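Local coordinates for DUF5348 domain-containing protein (Ruminococcus gnavus, PDB 3NRL) that is of unknown function, a small all-beta protein of the DUF5348 family that forms a two-chain assembly in the crystal, at residues Trp56-Gly60 and Leu61-Arg65. Residues are numbered along the deposited sequence; the frame is centred on the assembly and turned at random.
Sequences WYLVG and LNVSR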
loop_
_atom_site.group_PDB
_atom_site.type_symbol
_atom_site.label_atom_id
_atom_site.label_comp_id
_atom_site.label_asym_id
_atom_site.label_seq_id
_atom_site.Cartn_x
_atom_site.Cartn_y
_atom_site.Cartn_z
ATOM N N TRP A 56 -14.143 -5.518 4.222
ATOM C CA TRP A 56 -13.444 -4.608 5.126
ATOM C C TRP A 56 -13.750 -3.147 4.809
ATOM O O TRP A 56 -13.804 -2.755 3.643
ATOM C CB TRP A 56 -11.932 -4.824 5.038
ATOM C CG TRP A 56 -11.484 -6.182 5.458
ATOM C CD1 TRP A 56 -11.195 -7.238 4.647
ATOM C CD2 TRP A 56 -11.272 -6.635 6.800
ATOM N NE1 TRP A 56 -10.813 -8.323 5.400
ATOM C CE2 TRP A 56 -10.852 -7.980 6.726
ATOM C CE3 TRP A 56 -11.398 -6.033 8.059
ATOM C CZ2 TRP A 56 -10.554 -8.736 7.862
ATOM C CZ3 TRP A 56 -11.099 -6.789 9.194
ATOM C CH2 TRP A 56 -10.684 -8.125 9.084
ATOM N N TYR A 57 -13.942 -2.339 5.848
ATOM C CA TYR A 57 -14.219 -0.924 5.648
ATOM C C TYR A 57 -13.715 -0.124 6.841
ATOM O O TYR A 57 -13.427 -0.682 7.900
ATOM C CB TYR A 57 -15.722 -0.693 5.457
ATOM C CG TYR A 57 -16.560 -0.967 6.684
ATOM C CD1 TYR A 57 -16.906 0.062 7.558
ATOM C CD2 TYR A 57 -17.015 -2.255 6.967
ATOM C CE1 TYR A 57 -17.693 -0.183 8.681
ATOM C CE2 TYR A 57 -17.803 -2.511 8.090
ATOM C CZ TYR A 57 -18.137 -1.468 8.938
ATOM O OH TYR A 57 -18.926 -1.710 10.033
ATOM N N LEU A 58 -13.595 1.186 6.665
ATOM C CA LEU A 58 -13.119 2.027 7.750
ATOM C C LEU A 58 -14.222 2.904 8.318
ATOM O O LEU A 58 -15.028 3.476 7.582
ATOM C CB LEU A 58 -11.971 2.915 7.267
ATOM C CG LEU A 58 -10.752 2.221 6.656
ATOM C CD1 LEU A 58 -9.717 3.274 6.263
ATOM C CD2 LEU A 58 -10.157 1.238 7.652
ATOM N N VAL A 59 -14.275 2.980 9.641
ATOM C CA VAL A 59 -15.236 3.837 10.306
ATOM C C VAL A 59 -14.428 5.093 10.621
ATOM O O VAL A 59 -13.318 4.999 11.145
ATOM C CB VAL A 59 -15.733 3.230 11.641
ATOM C CG1 VAL A 59 -16.531 4.271 12.423
ATOM C CG2 VAL A 59 -16.589 1.996 11.372
ATOM N N GLY A 60 -14.963 6.257 10.275
ATOM C CA GLY A 60 -14.266 7.495 10.563
ATOM C C GLY A 60 -13.752 8.256 9.363
ATOM O O GLY A 60 -13.327 9.403 9.489
ATOM N N LEU A 61 -13.795 7.627 8.195
ATOM C CA LEU A 61 -13.313 8.268 6.986
ATOM C C LEU A 61 -13.900 7.600 5.752
ATOM O O LEU A 61 -13.879 6.376 5.626
ATOM C CB LEU A 61 -11.780 8.200 6.944
ATOM C CG LEU A 61 -11.037 8.816 5.755
ATOM C CD1 LEU A 61 -11.291 10.314 5.676
ATOM C CD2 LEU A 61 -9.549 8.541 5.911
ATOM N N ASN A 62 -14.432 8.407 4.844
ATOM C CA ASN A 62 -14.997 7.871 3.618
ATOM C C ASN A 62 -13.897 7.807 2.560
ATOM O O ASN A 62 -13.331 8.832 2.170
ATOM C CB ASN A 62 -16.150 8.755 3.138
ATOM C CG ASN A 62 -17.386 8.631 4.012
ATOM O OD1 ASN A 62 -18.154 9.580 4.159
ATOM N ND2 ASN A 62 -17.591 7.450 4.589
ATOM N N VAL A 63 -13.578 6.591 2.125
ATOM C CA VAL A 63 -12.559 6.382 1.102
ATOM C C VAL A 63 -13.080 5.416 0.038
ATOM O O VAL A 63 -13.934 4.577 0.319
ATOM C CB VAL A 63 -11.266 5.798 1.707
ATOM C CG1 VAL A 63 -10.618 6.805 2.634
ATOM C CG2 VAL A 63 -11.585 4.521 2.457
ATOM N N SER A 64 -12.562 5.536 -1.181
ATOM C CA SER A 64 -12.984 4.670 -2.281
ATOM C C SER A 64 -12.548 3.233 -2.024
ATOM O O SER A 64 -13.247 2.283 -2.385
ATOM C CB SER A 64 -12.375 5.158 -3.598
ATOM O OG SER A 64 -10.959 5.097 -3.552
ATOM N N ARG A 65 -11.382 3.092 -1.401
ATOM C CA ARG A 65 -10.816 1.792 -1.071
ATOM C C ARG A 65 -9.723 1.984 -0.027
ATOM O O ARG A 65 -9.185 3.081 0.118
ATOM C CB ARG A 65 -10.234 1.124 -2.319
ATOM C CG ARG A 65 -8.989 1.785 -2.881
ATOM C CD ARG A 65 -8.276 0.822 -3.821
ATOM N NE ARG A 65 -8.684 0.972 -5.212
ATOM C CZ ARG A 65 -8.584 0.013 -6.130
ATOM N NH1 ARG A 65 -8.101 -1.182 -5.807
ATOM N NH2 ARG A 65 -8.946 0.259 -7.379
#
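With chi1 at -57° and chi2 extended, Leu58 reaches out from its strand toward the chain that returns after Gly60, and Val63, whose CB points back at the strand, meets it with one methyl group. CD1 of Leu58 and CG2 of Val63 lie 4.4 Å apart, a loose methyl-to-methyl touch across the turn. Nearer the turn, Leu58 O stands 3.7 Å from Leu61 O, two acceptors that do not bond to each other. The reversal itself is made at Gly60, which has a positive phi of 112° and, having no beta carbon, takes a backbone shape in which one would be jammed against the carbonyl oxygen of Val59. Leu61 follows with an extended, beta-like backbone. Its CG lies opposite the backbone N (chi1 -180°), and the end of the side chain thereby leads away from strand 56-59. Strand 56-59 is an outer strand of the antiparallel sheet within this chain, bonded through its backbone to strand 44-52 at Tyr57 and Val59, and the turn starts the loop leading to strand 70-72, which lies elsewhere in the sheet, between 6-12 and 36-41. Side chains alternate along the strand: Trp56 and Leu58 are buried, whereas Tyr57 is exposed. Leu66 and Leu69 of the same loop join Ile50 and Phe37 around Leu58, while Leu61 packs onto Val48 of strand 44-52 and onto Val39 and Val41 of strand 36-41, one strand further in. Beyond the turn, Val63 packs on Leu24 of the second subunit, Ser64 OG hydrogen-bonds to Glu25 of that subunit, and Arg65 forms salt bridges with its Asp12 and Glu14.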